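Local coordinates for ferric uptake regulation protein (Helicobacter pylori, PDB 2XIG) that probably acts as a global iron-responsive repressor of transcription, using ferrous iron as cofactor to bind the operators of the genes it silences, at residues E72-S78 / R87-A92; I101-K107 / F139-C145; I116-Q120 / S133-K137. The protein carries 2 engineered substitutions. All coordinates share one frame; numbering follows the deposited sequence.

Overall arrangement
Each contact has its own zinc ion, but the metal plays a different part in each. Contact 1, its centre about 5 Å from the centre of the chain yet only partly buried, pairs the two strands of the hairpin 77-82/86-91; one strand lends a single carboxylate to its zinc. The centres of contacts 2 and 3 lie about 18 Å from that of the chain, and both use strand 130-141. In contact 2 its end meets strand 98-102 through parallel pairing and a four-cysteine zinc site, again partly buried. In contact 3, the buried one, its middle faces helix 114-126 through side chains alone. Contacts 2 and 3 touch where Ile101 packs on Lys137, and both border the third subunit.

Contact 1 (E72-S78 / R87-A92); sequences EKENFIS and RRYEIA. Engineered in segment 72-78: Ser78 (natural residue Cys). With ZN (zinc ion), chain L.
Arg87, on strand 86-91, meets Glu72 near the end of helix 61-73. Glu72 OE2 lies at the edge of the Arg87 guanidinium, near its plane, though carboxylate and guanidinium planes are 59° apart; Glu72 OE2 and Arg87 NH2 are 3.9 Å apart, a long salt bridge, and the stronger acidic partner of Arg87 is Glu81, which meets NH1. Arg87 NE also makes a weak hydrogen bond to the hydroxyl of Tyr89. The Tyr89 ring is met obliquely by the tip of Ile77, with Ile77 CD1 3.5 Å from Tyr89 CD1. Glu90 forms the antiparallel hydrogen-bonded pair with Ser78, an engineered residue: Ser78 N donates to Glu90 O (2.8 Å), and Glu90 N returns a bond to Ser78 O (2.9 Å). The Glu90 and Ser78 side chains share one face of the hairpin. With CG between its backbone N and carbonyl carbon (chi1 56°) and the chain extended beyond, Glu90 carries its carboxylate to the zinc, bound at 2.0 Å by OE2 and 2.6 Å by OE1; His42, His97 and His99 complete the site, and Lys94 NZ hydrogen-bonds to OE1. Ile91 CD1 comes within 3.6 Å of Phe76 O, while a water bridges Ile91 O to Ser78 OG. Ala92 N closes the pairing on Phe76 O (3.1 Å). Strand 77-82 follows a Schellman motif, with Asn75 at C-prime, that ends helix 61-73; with strand 86-91 it forms the β-hairpin of the winged-helix DNA-binding domain. Phe76 packs on helix 7-20, Ile77 and Tyr89 on helix 61-73, and Ile91 on helix 27-38.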
# COMPACT_ATOMS: atom_id res chain seq x y z
N GLU C 72 27.11 2.13 5.60
CA GLU C 72 26.10 3.08 6.02
C GLU C 72 26.19 3.32 7.52
O GLU C 72 26.01 4.45 7.99
CB GLU C 72 24.70 2.61 5.60
CG GLU C 72 23.88 1.99 6.71
CD GLU C 72 22.79 2.92 7.22
OE1 GLU C 72 23.03 4.14 7.33
OE2 GLU C 72 21.68 2.42 7.49
N LYS C 73 26.48 2.28 8.29
CA LYS C 73 26.57 2.49 9.72
C LYS C 73 27.80 3.31 10.11
O LYS C 73 27.79 4.00 11.12
CB LYS C 73 26.47 1.17 10.49
CG LYS C 73 27.77 0.55 10.89
CD LYS C 73 27.49 -0.57 11.87
CE LYS C 73 28.69 -0.85 12.74
NZ LYS C 73 29.16 0.40 13.40
N GLU C 74 28.85 3.25 9.29
CA GLU C 74 30.05 4.07 9.50
C GLU C 74 30.04 5.39 8.70
O GLU C 74 31.05 6.07 8.60
CB GLU C 74 31.30 3.27 9.15
CG GLU C 74 31.52 2.02 10.02
CD GLU C 74 31.67 2.35 11.49
OE1 GLU C 74 32.32 3.37 11.82
OE2 GLU C 74 31.13 1.59 12.33
N ASN C 75 28.89 5.73 8.13
CA ASN C 75 28.67 7.03 7.49
C ASN C 75 29.49 7.30 6.22
O ASN C 75 29.77 8.46 5.90
CB ASN C 75 28.85 8.16 8.50
CG ASN C 75 27.82 8.12 9.61
OD1 ASN C 75 26.90 7.31 9.59
ND2 ASN C 75 27.97 9.01 10.58
N PHE C 76 29.85 6.25 5.49
CA PHE C 76 30.50 6.42 4.20
C PHE C 76 29.46 6.64 3.10
O PHE C 76 29.76 7.21 2.05
CB PHE C 76 31.39 5.22 3.86
CG PHE C 76 32.66 5.17 4.67
CD1 PHE C 76 33.74 5.96 4.34
CD2 PHE C 76 32.76 4.34 5.77
CE1 PHE C 76 34.91 5.92 5.09
CE2 PHE C 76 33.92 4.29 6.52
CZ PHE C 76 35.00 5.09 6.18
N ILE C 77 28.24 6.16 3.35
CA ILE C 77 27.15 6.30 2.40
C ILE C 77 25.87 6.66 3.15
O ILE C 77 25.79 6.44 4.36
CB ILE C 77 26.94 5.00 1.57
CG1 ILE C 77 26.46 3.85 2.46
CG2 ILE C 77 28.22 4.62 0.84
CD1 ILE C 77 26.25 2.53 1.71
N SER C 78 24.89 7.21 2.43
CA SER C 78 23.58 7.54 2.99
C SER C 78 22.52 6.70 2.29
O SER C 78 22.66 6.38 1.10
CB SER C 78 23.25 9.02 2.73
OG SER C 78 24.38 9.84 2.95
N ARG C 87 14.90 0.90 -0.93
CA ARG C 87 16.11 1.51 -0.37
C ARG C 87 17.06 1.89 -1.49
O ARG C 87 17.35 1.08 -2.37
CB ARG C 87 16.79 0.58 0.62
CG ARG C 87 16.05 0.40 1.94
CD ARG C 87 16.71 -0.65 2.84
NE ARG C 87 17.81 -0.10 3.62
CZ ARG C 87 17.71 0.31 4.89
NH1 ARG C 87 16.54 0.23 5.51
NH2 ARG C 87 18.76 0.80 5.52
N ARG C 88 17.55 3.13 -1.47
CA ARG C 88 18.53 3.55 -2.46
C ARG C 88 19.67 4.29 -1.77
O ARG C 88 19.47 4.93 -0.75
CB ARG C 88 17.87 4.38 -3.56
CG ARG C 88 17.05 3.51 -4.52
CD ARG C 88 16.55 4.25 -5.73
NE ARG C 88 16.60 3.41 -6.92
CZ ARG C 88 15.82 2.36 -7.14
NH1 ARG C 88 14.91 2.02 -6.24
NH2 ARG C 88 15.94 1.65 -8.25
N TYR C 89 20.86 4.16 -2.34
CA TYR C 89 22.08 4.59 -1.66
C TYR C 89 22.86 5.64 -2.43
O TYR C 89 22.81 5.70 -3.66
CB TYR C 89 22.99 3.38 -1.40
CG TYR C 89 22.45 2.40 -0.38
CD1 TYR C 89 22.83 2.48 0.94
CD2 TYR C 89 21.55 1.40 -0.75
CE1 TYR C 89 22.35 1.59 1.88
CE2 TYR C 89 21.05 0.51 0.18
CZ TYR C 89 21.45 0.61 1.49
OH TYR C 89 20.97 -0.26 2.43
N GLU C 90 23.60 6.46 -1.69
CA GLU C 90 24.45 7.46 -2.32
C GLU C 90 25.65 7.71 -1.43
O GLU C 90 25.64 7.42 -0.22
CB GLU C 90 23.68 8.76 -2.52
CG GLU C 90 23.08 9.30 -1.24
CD GLU C 90 22.30 10.59 -1.47
OE1 GLU C 90 22.76 11.43 -2.27
OE2 GLU C 90 21.23 10.75 -0.84
N ILE C 91 26.70 8.26 -2.03
CA ILE C 91 27.91 8.58 -1.29
C ILE C 91 27.58 9.68 -0.27
O ILE C 91 26.80 10.59 -0.56
CB ILE C 91 29.03 9.00 -2.27
CG1 ILE C 91 30.41 8.91 -1.63
CG2 ILE C 91 28.73 10.38 -2.87
CD1 ILE C 91 30.86 7.48 -1.34
N ALA C 92 28.14 9.58 0.93
CA ALA C 92 27.82 10.51 2.01
C ALA C 92 28.49 11.87 1.81
O ALA C 92 28.02 12.88 2.32
CB ALA C 92 28.22 9.92 3.36
ZN ZN L . 20.30 12.14 -2.01
O HOH W 1 24.61 11.95 1.00

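Contact 2 (I101-K107 / F139-C145); sequences ICLHCGK and FVWCKEC. With ZN (zinc ion), chain M.
The His104 ring takes the sulfur of Cys145 at its edge, in plane, with His104 CD2 and Cys145 SG 3.4 Å apart. The Phe139 ring is met obliquely by Ile101 CB and Leu103 CD2; Ile101 lies beside the phenylalanine and points the same way, whereas Leu103 crosses it at about a right angle. Leu103 CD1 comes obliquely to the Trp141 indole, which stacks on Trp141 of the fourth subunit. Alongside these groups, strands 98-102 and 130-141 pair in parallel: Val140 N donates to Ile101 O (2.9 Å), and Leu103 N to Val140 O (2.7 Å).

Beyond the pairing, Cys102, Cys105, Cys142 and Cys145 bind one zinc, with Cys105 SG at 2.3 Å. Cys102 SG sits anti to its backbone N (chi1 179°), where it also accepts from the amides of His104, Cys105 and Cys142, Cys142 N reaching Cys102 SG across the contact at 3.3 Å. Lys107 N donates to Cys105 SG, and Cys142, at the N-cap of the short helix, accepts from Cys145 N through its SG. Lys107 NZ forms a salt bridge with Glu144 OE1 (2.5 Å), the two side chains crossing at about a right angle, and lies 3.5 Å from Cys142 SG. The amide bonds and the nearby ammonium would be expected to spread the negative charge of the four sulfurs, consistent with a structural zinc site in which two CxxC motifs clasp the strand ends.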
# COMPACT_ATOMS: atom_id res chain seq x y z
N ILE C 101 10.60 12.55 -4.82
CA ILE C 101 10.52 11.20 -5.39
C ILE C 101 9.23 11.07 -6.18
O ILE C 101 8.16 11.35 -5.66
CB ILE C 101 10.53 10.11 -4.28
CG1 ILE C 101 11.73 10.27 -3.35
CG2 ILE C 101 10.48 8.71 -4.90
CD1 ILE C 101 11.41 11.01 -2.08
N CYS C 102 9.34 10.66 -7.44
CA CYS C 102 8.17 10.50 -8.29
C CYS C 102 7.48 9.18 -7.98
O CYS C 102 8.09 8.12 -8.05
CB CYS C 102 8.55 10.55 -9.77
SG CYS C 102 7.10 10.32 -10.81
N LEU C 103 6.19 9.25 -7.66
CA LEU C 103 5.42 8.06 -7.32
C LEU C 103 5.18 7.13 -8.50
O LEU C 103 4.82 5.97 -8.32
CB LEU C 103 4.07 8.46 -6.73
CG LEU C 103 4.15 9.10 -5.35
CD1 LEU C 103 2.93 9.95 -5.11
CD2 LEU C 103 4.32 8.03 -4.28
N HIS C 104 5.37 7.64 -9.71
CA HIS C 104 5.06 6.84 -10.89
C HIS C 104 6.29 6.14 -11.45
O HIS C 104 6.26 4.94 -11.71
CB HIS C 104 4.37 7.69 -11.97
CG HIS C 104 3.89 6.89 -13.14
ND1 HIS C 104 2.96 5.88 -13.02
CD2 HIS C 104 4.21 6.94 -14.46
CE1 HIS C 104 2.72 5.35 -14.20
NE2 HIS C 104 3.47 5.97 -15.10
N CYS C 105 7.39 6.88 -11.60
CA CYS C 105 8.59 6.33 -12.23
C CYS C 105 9.74 6.11 -11.25
O CYS C 105 10.76 5.52 -11.61
CB CYS C 105 9.04 7.21 -13.40
SG CYS C 105 9.91 8.74 -12.90
N GLY C 106 9.59 6.59 -10.02
CA GLY C 106 10.58 6.34 -8.99
C GLY C 106 11.80 7.24 -9.04
O GLY C 106 12.71 7.12 -8.22
N LYS C 107 11.82 8.15 -10.00
CA LYS C 107 12.92 9.11 -10.14
C LYS C 107 13.11 9.93 -8.87
O LYS C 107 12.14 10.32 -8.23
CB LYS C 107 12.62 10.05 -11.31
CG LYS C 107 13.50 11.26 -11.43
CD LYS C 107 12.94 12.22 -12.47
CE LYS C 107 12.74 11.49 -13.79
NZ LYS C 107 12.11 12.36 -14.81
N PHE C 139 6.70 13.61 -2.32
CA PHE C 139 6.30 12.62 -3.31
C PHE C 139 5.47 13.31 -4.37
O PHE C 139 4.55 14.06 -4.06
CB PHE C 139 5.51 11.49 -2.65
CG PHE C 139 6.34 10.70 -1.67
CD1 PHE C 139 7.15 9.67 -2.11
CD2 PHE C 139 6.33 11.01 -0.31
CE1 PHE C 139 7.93 8.95 -1.23
CE2 PHE C 139 7.11 10.29 0.58
CZ PHE C 139 7.91 9.25 0.12
N VAL C 140 5.80 13.07 -5.64
CA VAL C 140 5.23 13.85 -6.72
C VAL C 140 4.90 12.97 -7.92
O VAL C 140 5.23 11.80 -7.95
CB VAL C 140 6.25 14.90 -7.21
CG1 VAL C 140 6.66 15.82 -6.06
CG2 VAL C 140 7.48 14.21 -7.80
N TRP C 141 4.22 13.57 -8.90
CA TRP C 141 4.28 13.10 -10.28
C TRP C 141 5.23 14.04 -11.00
O TRP C 141 4.98 15.25 -11.07
CB TRP C 141 2.91 13.16 -10.95
CG TRP C 141 1.82 12.45 -10.23
CD1 TRP C 141 1.97 11.49 -9.27
CD2 TRP C 141 0.41 12.63 -10.41
NE1 TRP C 141 0.74 11.06 -8.84
CE2 TRP C 141 -0.24 11.74 -9.52
CE3 TRP C 141 -0.37 13.45 -11.23
CZ2 TRP C 141 -1.63 11.65 -9.43
CZ3 TRP C 141 -1.76 13.36 -11.14
CH2 TRP C 141 -2.37 12.46 -10.25
N CYS C 142 6.32 13.49 -11.53
CA CYS C 142 7.36 14.33 -12.09
C CYS C 142 6.93 14.88 -13.44
O CYS C 142 5.92 14.44 -14.01
CB CYS C 142 8.68 13.56 -12.20
SG CYS C 142 8.80 12.47 -13.65
N LYS C 143 7.69 15.83 -13.95
CA LYS C 143 7.42 16.44 -15.24
C LYS C 143 7.28 15.39 -16.34
O LYS C 143 6.35 15.44 -17.14
CB LYS C 143 8.54 17.42 -15.60
CG LYS C 143 8.33 18.16 -16.90
CD LYS C 143 9.49 19.09 -17.18
CE LYS C 143 9.27 19.89 -18.46
NZ LYS C 143 9.12 19.00 -19.65
N GLU C 144 8.21 14.44 -16.37
CA GLU C 144 8.26 13.48 -17.48
C GLU C 144 7.05 12.53 -17.49
O GLU C 144 6.53 12.20 -18.56
CB GLU C 144 9.56 12.68 -17.45
CG GLU C 144 10.80 13.47 -17.93
CD GLU C 144 11.19 14.60 -16.99
OE1 GLU C 144 11.07 14.43 -15.76
OE2 GLU C 144 11.63 15.66 -17.48
N CYS C 145 6.59 12.12 -16.31
CA CYS C 145 5.42 11.23 -16.21
C CYS C 145 4.10 11.95 -16.48
O CYS C 145 3.13 11.33 -16.91
CB CYS C 145 5.37 10.54 -14.84
SG CYS C 145 6.66 9.32 -14.61
ZN ZN M . 8.12 10.22 -12.96

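Contact 3 (I116-Q120 / S133-K137); sequences IENRQ and SHDMK. With ZN (zinc ion), chain N.
Glu117 and His134 meet through the metal: Glu117 OE2 and His134 NE2 each bind the zinc at 2.0 Å, from helix 114-126 and strand 130-141. Their side chains cross at about a right angle, with carboxylate and imidazole planes 46° apart. The glutamate chain bends at chi2 (-70°), bringing its end nearer to the strand than its first bond would. The second oxygen, Glu117 OE1, lies obliquely to the imidazole, 3.0 Å from His134 CE1. No hydrogen bond joins the two segments, so coordination supplies the directional link between them.

Polar packing comes from Gln120. Its amide stands steeply over the imidazole of His134, the planes 70° apart, with Gln120 OE1 about 3.5 Å above the ring centre. On the other branch of the amide, Gln120 NE2 lies 3.8 Å from Met136 SD; this buried nitrogen has no hydrogen-bond partner in the model.

Apolar packing is carried by Ile116 and Met136. The methionine has CG anti to its backbone N and stays extended, spanning the gap to the helix so that Met136 CE reaches Ile116 CD1 at 3.7 Å. Met136 SD lies 4.1 Å from Ile116 CG2. These side chains bridge segments 116-120 and 133-137, whose axes come no closer than 11.2 Å.

Residues 133-137 of strand 130-141 also pair antiparallel with a strand of the third subunit, continuing the sheet across the interface. His96 and Asp98 complete the metal site, consistent with the regulatory, iron-sensing site in the dimerization domain of Fur proteins, here occupied by zinc.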
# COMPACT_ATOMS: atom_id res chain seq x y z
N ILE C 116 13.48 27.20 2.93
CA ILE C 116 12.82 26.13 3.67
C ILE C 116 13.66 25.76 4.88
O ILE C 116 13.14 25.58 5.99
CB ILE C 116 12.62 24.88 2.81
CG1 ILE C 116 11.41 25.06 1.89
CG2 ILE C 116 12.44 23.65 3.69
CD1 ILE C 116 11.05 23.83 1.09
N GLU C 117 14.97 25.64 4.67
CA GLU C 117 15.86 25.31 5.78
C GLU C 117 15.74 26.35 6.88
O GLU C 117 15.67 26.00 8.06
CB GLU C 117 17.31 25.19 5.30
CG GLU C 117 17.54 24.11 4.25
CD GLU C 117 17.43 22.69 4.80
OE1 GLU C 117 17.65 22.46 6.01
OE2 GLU C 117 17.12 21.79 4.02
N ASN C 118 15.72 27.63 6.51
CA ASN C 118 15.56 28.68 7.51
C ASN C 118 14.19 28.62 8.20
O ASN C 118 14.09 28.83 9.41
CB ASN C 118 15.77 30.07 6.90
CG ASN C 118 15.74 31.17 7.94
OD1 ASN C 118 16.49 31.14 8.92
ND2 ASN C 118 14.87 32.15 7.73
N ARG C 119 13.15 28.33 7.42
CA ARG C 119 11.79 28.29 7.99
C ARG C 119 11.62 27.18 9.03
O ARG C 119 10.91 27.36 10.02
CB ARG C 119 10.74 28.16 6.89
CG ARG C 119 9.30 28.17 7.42
CD ARG C 119 8.99 29.42 8.21
NE ARG C 119 7.70 29.31 8.90
CZ ARG C 119 7.26 30.18 9.81
NH1 ARG C 119 8.00 31.23 10.15
NH2 ARG C 119 6.07 29.99 10.37
N GLN C 120 12.27 26.04 8.81
CA GLN C 120 12.23 24.98 9.81
C GLN C 120 12.86 25.45 11.12
O GLN C 120 12.36 25.14 12.20
CB GLN C 120 12.95 23.73 9.29
CG GLN C 120 12.27 23.09 8.09
CD GLN C 120 13.11 22.01 7.46
OE1 GLN C 120 14.32 21.91 7.71
NE2 GLN C 120 12.48 21.18 6.64
N SER C 133 18.34 17.48 13.55
CA SER C 133 18.33 17.05 12.17
C SER C 133 16.90 16.99 11.65
O SER C 133 15.94 17.19 12.39
CB SER C 133 19.00 15.68 12.00
OG SER C 133 18.23 14.66 12.60
N HIS C 134 16.77 16.73 10.36
CA HIS C 134 15.45 16.59 9.78
C HIS C 134 15.47 15.60 8.63
O HIS C 134 16.52 15.32 8.06
CB HIS C 134 14.92 17.95 9.32
CG HIS C 134 15.72 18.57 8.23
ND1 HIS C 134 16.84 19.34 8.47
CD2 HIS C 134 15.57 18.55 6.88
CE1 HIS C 134 17.34 19.76 7.32
NE2 HIS C 134 16.59 19.29 6.34
N ASP C 135 14.29 15.05 8.33
CA ASP C 135 14.11 14.16 7.20
C ASP C 135 12.90 14.70 6.45
O ASP C 135 11.80 14.81 7.02
CB ASP C 135 13.85 12.73 7.68
CG ASP C 135 13.69 11.75 6.53
OD1 ASP C 135 14.72 11.34 5.96
OD2 ASP C 135 12.55 11.40 6.20
N MET C 136 13.10 15.06 5.19
CA MET C 136 12.05 15.67 4.39
C MET C 136 12.02 15.01 3.03
O MET C 136 13.02 15.02 2.31
CB MET C 136 12.30 17.18 4.26
CG MET C 136 11.40 17.90 3.25
SD MET C 136 11.69 19.69 3.27
CE MET C 136 10.77 20.23 1.85
N LYS C 137 10.89 14.40 2.70
CA LYS C 137 10.71 13.78 1.39
C LYS C 137 9.42 14.30 0.81
O LYS C 137 8.40 14.39 1.51
CB LYS C 137 10.63 12.26 1.49
CG LYS C 137 11.85 11.60 2.09
CD LYS C 137 11.48 10.23 2.64
CE LYS C 137 12.47 9.79 3.71
NZ LYS C 137 11.77 9.05 4.79
ZN ZN N . 17.06 19.80 4.43